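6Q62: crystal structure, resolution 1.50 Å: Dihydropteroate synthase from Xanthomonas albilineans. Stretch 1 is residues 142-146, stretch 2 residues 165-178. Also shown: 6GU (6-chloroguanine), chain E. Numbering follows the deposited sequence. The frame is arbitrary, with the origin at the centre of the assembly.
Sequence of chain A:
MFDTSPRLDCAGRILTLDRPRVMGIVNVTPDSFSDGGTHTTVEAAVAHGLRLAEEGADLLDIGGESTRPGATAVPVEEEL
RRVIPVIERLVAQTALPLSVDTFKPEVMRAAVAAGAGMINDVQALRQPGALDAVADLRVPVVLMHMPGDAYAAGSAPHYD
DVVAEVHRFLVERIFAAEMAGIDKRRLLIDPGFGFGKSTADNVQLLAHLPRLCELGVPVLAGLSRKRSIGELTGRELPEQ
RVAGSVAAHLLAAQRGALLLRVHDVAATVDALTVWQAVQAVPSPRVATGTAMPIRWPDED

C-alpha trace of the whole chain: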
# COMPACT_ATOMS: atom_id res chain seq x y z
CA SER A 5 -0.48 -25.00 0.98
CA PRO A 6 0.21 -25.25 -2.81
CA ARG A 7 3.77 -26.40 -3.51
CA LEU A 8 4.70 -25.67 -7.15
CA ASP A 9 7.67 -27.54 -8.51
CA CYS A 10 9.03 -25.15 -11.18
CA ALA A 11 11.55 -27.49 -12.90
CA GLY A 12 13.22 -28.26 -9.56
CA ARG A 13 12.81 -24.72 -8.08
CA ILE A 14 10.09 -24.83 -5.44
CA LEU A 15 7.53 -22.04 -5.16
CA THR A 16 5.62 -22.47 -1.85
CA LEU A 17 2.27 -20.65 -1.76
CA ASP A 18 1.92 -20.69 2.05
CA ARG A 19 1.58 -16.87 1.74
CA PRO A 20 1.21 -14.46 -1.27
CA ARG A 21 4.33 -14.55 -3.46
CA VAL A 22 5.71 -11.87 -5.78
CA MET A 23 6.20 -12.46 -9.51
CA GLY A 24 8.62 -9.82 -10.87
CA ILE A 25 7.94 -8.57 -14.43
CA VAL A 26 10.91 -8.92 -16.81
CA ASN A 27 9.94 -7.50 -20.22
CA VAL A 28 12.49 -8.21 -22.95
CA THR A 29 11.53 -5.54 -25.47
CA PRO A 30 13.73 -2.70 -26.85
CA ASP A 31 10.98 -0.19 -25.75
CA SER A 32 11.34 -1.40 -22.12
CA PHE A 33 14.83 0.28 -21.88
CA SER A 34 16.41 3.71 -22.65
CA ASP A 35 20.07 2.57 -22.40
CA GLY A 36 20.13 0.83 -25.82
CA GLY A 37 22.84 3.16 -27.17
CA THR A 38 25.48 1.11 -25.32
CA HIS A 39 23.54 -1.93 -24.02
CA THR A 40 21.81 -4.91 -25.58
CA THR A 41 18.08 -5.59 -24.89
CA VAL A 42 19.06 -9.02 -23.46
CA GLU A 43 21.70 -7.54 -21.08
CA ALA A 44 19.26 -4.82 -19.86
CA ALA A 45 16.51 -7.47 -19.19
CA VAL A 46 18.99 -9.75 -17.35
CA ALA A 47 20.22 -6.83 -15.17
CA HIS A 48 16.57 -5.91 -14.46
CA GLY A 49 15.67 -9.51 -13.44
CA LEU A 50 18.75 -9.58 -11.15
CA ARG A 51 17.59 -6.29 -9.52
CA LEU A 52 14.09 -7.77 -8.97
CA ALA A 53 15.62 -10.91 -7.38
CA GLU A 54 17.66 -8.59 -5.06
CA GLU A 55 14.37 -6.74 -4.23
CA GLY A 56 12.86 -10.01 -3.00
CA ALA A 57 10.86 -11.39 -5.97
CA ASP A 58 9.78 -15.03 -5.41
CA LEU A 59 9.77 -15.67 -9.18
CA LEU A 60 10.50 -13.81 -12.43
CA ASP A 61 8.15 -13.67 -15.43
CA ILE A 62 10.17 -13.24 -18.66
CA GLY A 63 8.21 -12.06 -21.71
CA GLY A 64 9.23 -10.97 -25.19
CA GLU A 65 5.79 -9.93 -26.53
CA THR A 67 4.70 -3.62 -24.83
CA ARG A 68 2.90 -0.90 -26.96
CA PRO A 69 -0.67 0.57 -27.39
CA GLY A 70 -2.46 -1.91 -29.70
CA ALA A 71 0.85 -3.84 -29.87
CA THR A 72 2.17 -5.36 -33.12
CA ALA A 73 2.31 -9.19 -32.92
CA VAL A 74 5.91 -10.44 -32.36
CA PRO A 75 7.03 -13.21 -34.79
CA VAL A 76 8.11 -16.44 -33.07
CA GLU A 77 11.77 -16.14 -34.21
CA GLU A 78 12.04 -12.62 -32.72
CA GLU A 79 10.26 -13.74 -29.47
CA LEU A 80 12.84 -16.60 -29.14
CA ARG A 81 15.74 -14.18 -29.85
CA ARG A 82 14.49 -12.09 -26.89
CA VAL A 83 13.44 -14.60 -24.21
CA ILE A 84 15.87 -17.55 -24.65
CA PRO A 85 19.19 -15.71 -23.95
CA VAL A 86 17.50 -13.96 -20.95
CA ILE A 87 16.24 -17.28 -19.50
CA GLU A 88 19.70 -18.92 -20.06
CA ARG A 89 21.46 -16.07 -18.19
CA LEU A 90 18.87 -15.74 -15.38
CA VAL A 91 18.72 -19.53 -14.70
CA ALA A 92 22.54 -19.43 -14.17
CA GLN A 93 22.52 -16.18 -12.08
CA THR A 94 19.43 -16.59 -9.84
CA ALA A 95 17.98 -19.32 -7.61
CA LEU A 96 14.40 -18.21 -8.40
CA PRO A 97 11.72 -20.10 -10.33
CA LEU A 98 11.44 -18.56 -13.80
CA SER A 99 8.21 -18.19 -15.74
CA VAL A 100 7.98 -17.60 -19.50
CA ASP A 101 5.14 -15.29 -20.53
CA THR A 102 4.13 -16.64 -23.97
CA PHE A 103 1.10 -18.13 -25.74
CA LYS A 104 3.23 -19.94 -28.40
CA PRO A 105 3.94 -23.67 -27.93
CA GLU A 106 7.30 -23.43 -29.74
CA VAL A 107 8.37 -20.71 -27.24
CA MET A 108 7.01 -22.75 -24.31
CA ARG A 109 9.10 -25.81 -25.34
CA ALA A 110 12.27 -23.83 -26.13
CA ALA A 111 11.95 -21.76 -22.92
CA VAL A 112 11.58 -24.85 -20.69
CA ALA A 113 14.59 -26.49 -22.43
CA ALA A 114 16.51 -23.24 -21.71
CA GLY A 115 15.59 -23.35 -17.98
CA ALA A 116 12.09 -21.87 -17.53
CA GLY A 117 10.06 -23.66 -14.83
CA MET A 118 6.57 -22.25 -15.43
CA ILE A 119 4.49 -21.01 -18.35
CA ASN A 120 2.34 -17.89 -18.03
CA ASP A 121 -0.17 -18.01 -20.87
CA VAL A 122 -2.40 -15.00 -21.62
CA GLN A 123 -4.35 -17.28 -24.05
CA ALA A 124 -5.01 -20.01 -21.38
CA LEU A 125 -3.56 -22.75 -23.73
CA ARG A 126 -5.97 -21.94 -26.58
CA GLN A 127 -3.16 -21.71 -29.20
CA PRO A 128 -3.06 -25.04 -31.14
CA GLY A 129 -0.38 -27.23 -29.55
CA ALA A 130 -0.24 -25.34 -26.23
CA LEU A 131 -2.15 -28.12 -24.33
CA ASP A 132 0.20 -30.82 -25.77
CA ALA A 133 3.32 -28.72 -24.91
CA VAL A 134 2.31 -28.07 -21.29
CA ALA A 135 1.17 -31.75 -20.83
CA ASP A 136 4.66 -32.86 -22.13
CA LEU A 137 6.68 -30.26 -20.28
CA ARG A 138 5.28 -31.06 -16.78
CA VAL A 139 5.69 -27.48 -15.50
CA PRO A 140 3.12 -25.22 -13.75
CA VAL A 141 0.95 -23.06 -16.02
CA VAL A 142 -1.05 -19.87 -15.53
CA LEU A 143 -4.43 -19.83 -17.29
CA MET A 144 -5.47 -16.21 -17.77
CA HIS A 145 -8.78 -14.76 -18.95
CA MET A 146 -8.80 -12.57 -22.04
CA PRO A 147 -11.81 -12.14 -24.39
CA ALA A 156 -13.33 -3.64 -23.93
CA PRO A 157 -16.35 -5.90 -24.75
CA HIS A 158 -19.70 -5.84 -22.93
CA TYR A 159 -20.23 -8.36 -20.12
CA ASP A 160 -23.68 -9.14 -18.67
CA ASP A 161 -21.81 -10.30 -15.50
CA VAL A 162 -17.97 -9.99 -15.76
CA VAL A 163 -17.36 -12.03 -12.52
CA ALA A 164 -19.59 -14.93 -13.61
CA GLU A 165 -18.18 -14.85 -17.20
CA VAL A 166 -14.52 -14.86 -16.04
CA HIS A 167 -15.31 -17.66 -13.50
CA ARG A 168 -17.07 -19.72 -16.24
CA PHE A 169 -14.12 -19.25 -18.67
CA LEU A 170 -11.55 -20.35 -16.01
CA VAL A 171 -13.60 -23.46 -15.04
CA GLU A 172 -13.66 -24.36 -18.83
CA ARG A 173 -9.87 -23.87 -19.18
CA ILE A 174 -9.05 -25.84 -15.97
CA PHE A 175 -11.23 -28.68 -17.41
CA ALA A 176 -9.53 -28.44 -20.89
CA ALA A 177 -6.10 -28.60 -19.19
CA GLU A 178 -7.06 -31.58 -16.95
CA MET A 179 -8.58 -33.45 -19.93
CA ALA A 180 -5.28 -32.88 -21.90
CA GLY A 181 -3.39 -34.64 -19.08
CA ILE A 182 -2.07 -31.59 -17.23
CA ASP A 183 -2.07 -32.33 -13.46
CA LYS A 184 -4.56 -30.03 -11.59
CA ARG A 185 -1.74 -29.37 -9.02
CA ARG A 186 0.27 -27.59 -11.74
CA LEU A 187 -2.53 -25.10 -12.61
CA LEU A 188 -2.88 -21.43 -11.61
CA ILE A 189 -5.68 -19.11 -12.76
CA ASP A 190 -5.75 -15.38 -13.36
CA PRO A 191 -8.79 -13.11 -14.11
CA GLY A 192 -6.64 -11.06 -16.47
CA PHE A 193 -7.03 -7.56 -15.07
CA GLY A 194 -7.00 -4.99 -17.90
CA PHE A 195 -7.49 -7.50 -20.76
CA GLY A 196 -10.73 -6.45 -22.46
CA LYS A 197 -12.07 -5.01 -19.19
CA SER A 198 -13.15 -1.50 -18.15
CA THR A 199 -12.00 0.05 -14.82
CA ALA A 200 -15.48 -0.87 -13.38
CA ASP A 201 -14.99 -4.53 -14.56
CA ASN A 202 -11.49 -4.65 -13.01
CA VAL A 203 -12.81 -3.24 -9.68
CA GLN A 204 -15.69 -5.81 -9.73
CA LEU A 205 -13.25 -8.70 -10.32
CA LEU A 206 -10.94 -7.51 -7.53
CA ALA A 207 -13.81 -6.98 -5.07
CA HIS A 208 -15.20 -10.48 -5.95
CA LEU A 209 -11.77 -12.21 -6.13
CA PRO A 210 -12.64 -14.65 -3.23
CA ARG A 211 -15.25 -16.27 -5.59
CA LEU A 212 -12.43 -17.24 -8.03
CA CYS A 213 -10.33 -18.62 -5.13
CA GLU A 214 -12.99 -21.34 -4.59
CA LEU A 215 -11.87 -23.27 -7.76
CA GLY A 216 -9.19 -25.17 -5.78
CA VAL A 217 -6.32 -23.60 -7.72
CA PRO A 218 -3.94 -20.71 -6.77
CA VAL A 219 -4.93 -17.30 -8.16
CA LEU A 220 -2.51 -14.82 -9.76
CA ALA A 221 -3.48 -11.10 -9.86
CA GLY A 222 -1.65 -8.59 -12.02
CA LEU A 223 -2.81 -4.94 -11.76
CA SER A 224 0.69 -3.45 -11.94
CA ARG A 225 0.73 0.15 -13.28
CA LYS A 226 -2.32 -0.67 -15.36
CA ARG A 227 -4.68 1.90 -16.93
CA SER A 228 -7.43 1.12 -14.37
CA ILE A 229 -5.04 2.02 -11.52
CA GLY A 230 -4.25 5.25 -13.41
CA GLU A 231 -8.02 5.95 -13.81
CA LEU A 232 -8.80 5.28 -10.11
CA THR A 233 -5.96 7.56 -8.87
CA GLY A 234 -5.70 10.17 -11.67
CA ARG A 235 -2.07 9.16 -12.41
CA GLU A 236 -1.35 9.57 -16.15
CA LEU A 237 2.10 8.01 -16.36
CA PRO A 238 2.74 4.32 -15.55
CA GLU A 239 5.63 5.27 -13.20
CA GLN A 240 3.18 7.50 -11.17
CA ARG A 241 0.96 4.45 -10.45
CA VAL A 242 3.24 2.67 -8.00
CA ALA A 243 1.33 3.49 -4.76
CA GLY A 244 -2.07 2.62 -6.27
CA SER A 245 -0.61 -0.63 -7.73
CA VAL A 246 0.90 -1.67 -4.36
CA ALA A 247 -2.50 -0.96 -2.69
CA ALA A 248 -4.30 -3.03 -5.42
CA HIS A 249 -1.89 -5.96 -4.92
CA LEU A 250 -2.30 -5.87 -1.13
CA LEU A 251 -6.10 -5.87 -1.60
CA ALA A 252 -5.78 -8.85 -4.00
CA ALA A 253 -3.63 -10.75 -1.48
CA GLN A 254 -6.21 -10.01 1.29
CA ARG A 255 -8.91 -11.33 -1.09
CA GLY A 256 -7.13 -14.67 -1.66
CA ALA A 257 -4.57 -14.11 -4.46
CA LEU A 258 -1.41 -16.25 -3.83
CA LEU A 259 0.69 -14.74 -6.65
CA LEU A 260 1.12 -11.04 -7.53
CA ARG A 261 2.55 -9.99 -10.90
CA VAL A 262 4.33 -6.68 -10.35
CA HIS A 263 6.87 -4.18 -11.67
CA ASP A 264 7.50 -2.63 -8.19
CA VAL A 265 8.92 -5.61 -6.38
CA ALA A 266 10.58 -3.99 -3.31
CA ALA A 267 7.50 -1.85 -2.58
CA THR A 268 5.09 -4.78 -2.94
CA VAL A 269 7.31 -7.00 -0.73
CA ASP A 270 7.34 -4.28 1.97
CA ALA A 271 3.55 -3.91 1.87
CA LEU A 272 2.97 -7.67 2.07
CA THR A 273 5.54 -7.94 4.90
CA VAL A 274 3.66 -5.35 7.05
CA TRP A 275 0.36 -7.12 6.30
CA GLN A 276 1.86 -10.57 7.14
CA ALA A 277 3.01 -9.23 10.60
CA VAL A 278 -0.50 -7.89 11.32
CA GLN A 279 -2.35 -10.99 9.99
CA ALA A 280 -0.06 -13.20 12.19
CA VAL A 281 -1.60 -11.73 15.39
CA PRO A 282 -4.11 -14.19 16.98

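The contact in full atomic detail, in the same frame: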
# COMPACT_ATOMS: atom_id res chain seq x y z
N VAL A 142 -0.04 -20.85 -15.89
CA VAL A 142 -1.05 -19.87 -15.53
C VAL A 142 -2.06 -19.80 -16.66
O VAL A 142 -1.67 -19.51 -17.80
CB VAL A 142 -0.45 -18.46 -15.28
CG1 VAL A 142 -1.54 -17.46 -14.89
CG2 VAL A 142 0.68 -18.48 -14.24
N LEU A 143 -3.34 -19.96 -16.35
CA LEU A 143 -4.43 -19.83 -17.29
C LEU A 143 -5.11 -18.49 -17.04
O LEU A 143 -5.77 -18.31 -16.02
CB LEU A 143 -5.43 -20.99 -17.13
CG LEU A 143 -4.84 -22.43 -17.15
CD1 LEU A 143 -5.93 -23.46 -16.82
CD2 LEU A 143 -4.21 -22.77 -18.53
N MET A 144 -4.92 -17.55 -17.94
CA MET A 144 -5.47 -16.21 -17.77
C MET A 144 -6.72 -16.01 -18.61
O MET A 144 -6.88 -16.66 -19.65
CB MET A 144 -4.38 -15.19 -18.16
CG MET A 144 -4.65 -13.77 -17.62
SD MET A 144 -3.68 -12.51 -18.49
CE MET A 144 -4.69 -12.31 -19.97
N HIS A 145 -7.60 -15.10 -18.17
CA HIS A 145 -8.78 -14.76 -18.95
C HIS A 145 -8.50 -13.56 -19.84
O HIS A 145 -8.06 -12.51 -19.38
CB HIS A 145 -10.00 -14.46 -18.08
CG HIS A 145 -11.18 -13.95 -18.88
ND1 HIS A 145 -11.35 -12.60 -19.13
CD2 HIS A 145 -12.17 -14.63 -19.50
CE1 HIS A 145 -12.44 -12.49 -19.88
NE2 HIS A 145 -12.98 -13.69 -20.12
N MET A 146 -8.79 -13.70 -21.12
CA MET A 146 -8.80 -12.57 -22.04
C MET A 146 -9.88 -12.86 -23.09
O MET A 146 -10.07 -14.02 -23.42
CB MET A 146 -7.42 -12.14 -22.59
CG MET A 146 -6.90 -12.96 -23.72
SD MET A 146 -5.28 -12.38 -24.24
CE MET A 146 -5.72 -10.91 -25.09
N GLU A 165 -18.77 -14.53 -15.90
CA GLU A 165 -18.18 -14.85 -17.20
C GLU A 165 -16.71 -15.27 -17.08
O GLU A 165 -16.31 -16.28 -17.66
CB GLU A 165 -18.38 -13.71 -18.19
CG GLU A 165 -19.81 -13.69 -18.72
CD GLU A 165 -20.24 -12.47 -19.51
OE1 GLU A 165 -19.60 -12.17 -20.54
OE2 GLU A 165 -21.25 -11.84 -19.12
N VAL A 166 -15.92 -14.50 -16.30
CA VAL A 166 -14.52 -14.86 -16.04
C VAL A 166 -14.43 -16.19 -15.30
O VAL A 166 -13.66 -17.04 -15.72
CB VAL A 166 -13.72 -13.73 -15.33
CG1 VAL A 166 -12.36 -14.23 -14.83
CG2 VAL A 166 -13.53 -12.52 -16.24
N HIS A 167 -15.27 -16.39 -14.26
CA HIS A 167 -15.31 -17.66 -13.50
C HIS A 167 -15.61 -18.83 -14.45
O HIS A 167 -14.93 -19.84 -14.41
CB HIS A 167 -16.40 -17.59 -12.40
CG HIS A 167 -16.50 -18.78 -11.50
ND1 HIS A 167 -17.22 -19.90 -11.86
CD2 HIS A 167 -16.05 -18.95 -10.23
CE1 HIS A 167 -17.15 -20.73 -10.83
NE2 HIS A 167 -16.46 -20.20 -9.83
N ARG A 168 -16.64 -18.68 -15.30
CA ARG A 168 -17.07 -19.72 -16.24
C ARG A 168 -15.93 -20.07 -17.20
O ARG A 168 -15.64 -21.25 -17.38
CB ARG A 168 -18.31 -19.23 -17.02
CG ARG A 168 -18.90 -20.27 -17.99
CD ARG A 168 -20.21 -19.78 -18.58
NE ARG A 168 -20.02 -18.87 -19.71
CZ ARG A 168 -20.68 -17.73 -19.88
NH1 ARG A 168 -21.57 -17.32 -18.98
NH2 ARG A 168 -20.44 -16.97 -20.95
N PHE A 169 -15.25 -19.03 -17.77
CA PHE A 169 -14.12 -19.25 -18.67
C PHE A 169 -13.00 -20.05 -17.97
O PHE A 169 -12.45 -20.97 -18.56
CB PHE A 169 -13.60 -17.93 -19.21
CG PHE A 169 -12.36 -18.05 -20.07
CD1 PHE A 169 -12.46 -18.27 -21.44
CD2 PHE A 169 -11.09 -17.95 -19.51
CE1 PHE A 169 -11.31 -18.35 -22.25
CE2 PHE A 169 -9.94 -18.01 -20.32
CZ PHE A 169 -10.06 -18.22 -21.68
N LEU A 170 -12.64 -19.66 -16.74
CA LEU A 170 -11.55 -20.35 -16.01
C LEU A 170 -11.88 -21.78 -15.64
O LEU A 170 -11.00 -22.63 -15.72
CB LEU A 170 -11.10 -19.52 -14.80
CG LEU A 170 -10.48 -18.17 -15.23
CD1 LEU A 170 -10.28 -17.25 -14.04
CD2 LEU A 170 -9.17 -18.38 -16.02
N VAL A 171 -13.16 -22.08 -15.30
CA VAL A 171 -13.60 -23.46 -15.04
C VAL A 171 -13.38 -24.28 -16.35
O VAL A 171 -12.77 -25.35 -16.31
CB VAL A 171 -15.09 -23.47 -14.59
CG1 VAL A 171 -15.71 -24.86 -14.71
CG2 VAL A 171 -15.23 -22.96 -13.16
N GLU A 172 -13.83 -23.74 -17.49
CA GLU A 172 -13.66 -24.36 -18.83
C GLU A 172 -12.19 -24.63 -19.17
O GLU A 172 -11.86 -25.72 -19.64
CB GLU A 172 -14.26 -23.47 -19.92
CG GLU A 172 -15.77 -23.49 -19.91
CD GLU A 172 -16.47 -22.40 -20.70
OE1 GLU A 172 -15.79 -21.55 -21.32
OE2 GLU A 172 -17.73 -22.39 -20.67
N ARG A 173 -11.29 -23.68 -18.87
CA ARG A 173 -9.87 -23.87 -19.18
C ARG A 173 -9.20 -24.84 -18.22
O ARG A 173 -8.34 -25.61 -18.66
CB ARG A 173 -9.11 -22.53 -19.26
CG ARG A 173 -9.67 -21.55 -20.29
CD ARG A 173 -9.87 -22.18 -21.68
NE ARG A 173 -8.62 -22.77 -22.20
CZ ARG A 173 -8.59 -23.73 -23.13
NH1 ARG A 173 -7.43 -24.20 -23.56
NH2 ARG A 173 -9.72 -24.21 -23.63
N ILE A 174 -9.60 -24.86 -16.93
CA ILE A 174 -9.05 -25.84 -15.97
C ILE A 174 -9.43 -27.24 -16.50
O ILE A 174 -8.60 -28.14 -16.52
CB ILE A 174 -9.64 -25.63 -14.52
CG1 ILE A 174 -9.04 -24.33 -13.87
CG2 ILE A 174 -9.33 -26.86 -13.60
CD1 ILE A 174 -9.87 -23.82 -12.66
N PHE A 175 -10.70 -27.42 -16.90
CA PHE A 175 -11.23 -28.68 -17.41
C PHE A 175 -10.48 -29.11 -18.68
O PHE A 175 -10.03 -30.26 -18.73
CB PHE A 175 -12.75 -28.55 -17.62
CG PHE A 175 -13.44 -29.78 -18.15
CD1 PHE A 175 -13.78 -30.83 -17.30
CD2 PHE A 175 -13.72 -29.92 -19.51
CE1 PHE A 175 -14.39 -31.99 -17.80
CE2 PHE A 175 -14.35 -31.06 -20.00
CZ PHE A 175 -14.70 -32.08 -19.14
N ALA A 176 -10.30 -28.20 -19.66
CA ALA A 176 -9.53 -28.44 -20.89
C ALA A 176 -8.11 -28.89 -20.57
O ALA A 176 -7.62 -29.85 -21.16
CB ALA A 176 -9.51 -27.19 -21.73
N ALA A 177 -7.46 -28.21 -19.60
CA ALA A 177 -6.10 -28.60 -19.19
C ALA A 177 -6.07 -29.97 -18.54
O ALA A 177 -5.21 -30.79 -18.88
CB ALA A 177 -5.52 -27.54 -18.25
N GLU A 178 -7.01 -30.25 -17.61
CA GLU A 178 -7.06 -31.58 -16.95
C GLU A 178 -7.31 -32.70 -17.95
O GLU A 178 -6.65 -33.75 -17.90
CB GLU A 178 -8.14 -31.60 -15.86
CG GLU A 178 -7.70 -30.85 -14.62
CD GLU A 178 -8.60 -31.19 -13.46
OE1 GLU A 178 -9.62 -30.49 -13.26
OE2 GLU A 178 -8.33 -32.21 -12.78
CL6 6GU E . -2.46 -9.47 -15.47
N1 6GU E . -1.47 -11.73 -15.79
C2 6GU E . -0.64 -12.60 -16.49
N2 6GU E . -0.75 -13.86 -16.12
N3 6GU E . 0.22 -12.24 -17.51
C4 6GU E . 0.18 -10.90 -17.83
C5 6GU E . -0.66 -9.96 -17.18
C6 6GU E . -1.43 -10.48 -16.18
N7 6GU E . -0.47 -8.70 -17.75
C8 6GU E . 0.48 -8.92 -18.74
N9 6GU E . 0.89 -10.22 -18.81

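Residues 142-144 form the end of a β-strand that passes into a loop at His145, while residues 165-178 lie within a longer α-helix. The helix runs back across the strand at 142° between N-to-C directions, roughly antiparallel, with the axes approaching to 9.0 Å. The two backbones, measured by their CA atoms, are closest at the loop end, where the CA atoms of His145 and Val166 are 6.4 Å apart; farther back, the CA atoms of Leu143 and Arg173 are 7.0 Å apart. Within the helix, successive i to i+4 hydrogen bonds, such as Arg173 N to Phe169 O (3.0 Å), satisfy the backbone. No hydrogen bond links the stretches, and the 409 Å² buried between them reflects packing alone.

Leu143 points toward the helix, and its CD1 lies 3.7 Å from Arg173 O, 4.4 Å from Ile174 CG1 and 4.3 Å from Ala177 CB. The small methyl of Ala177 and the branched Ile174 thus help enclose the leucine in an apolar setting. Arg173 contributes its backbone and CB here, while its guanidinium group is hydrogen-bonded elsewhere in the structure. Leu170 starts sideways, but its end reaches the strand, placing CD2 3.4 Å from Leu143 O.

His145, buried and with chi1 at 173° (t), is held between two helix residues one turn apart. Val166 CG2 sits over one face of the imidazole, 3.7 Å from the ring centroid, in a CH-pi contact. The edge of the same ring meets the face of Phe169, with planes at 89° and His145 CD2 3.5 Å from Phe169 CG. A flat aromatic ring suits this site because its face and edge are both used. The edge of Phe169 in turn approaches the backbone, with CE2 3.4 Å from Met144 O. Met144 itself points away from the helix, and its SD lies 3.6 Å from N1 of 6-chloroguanine.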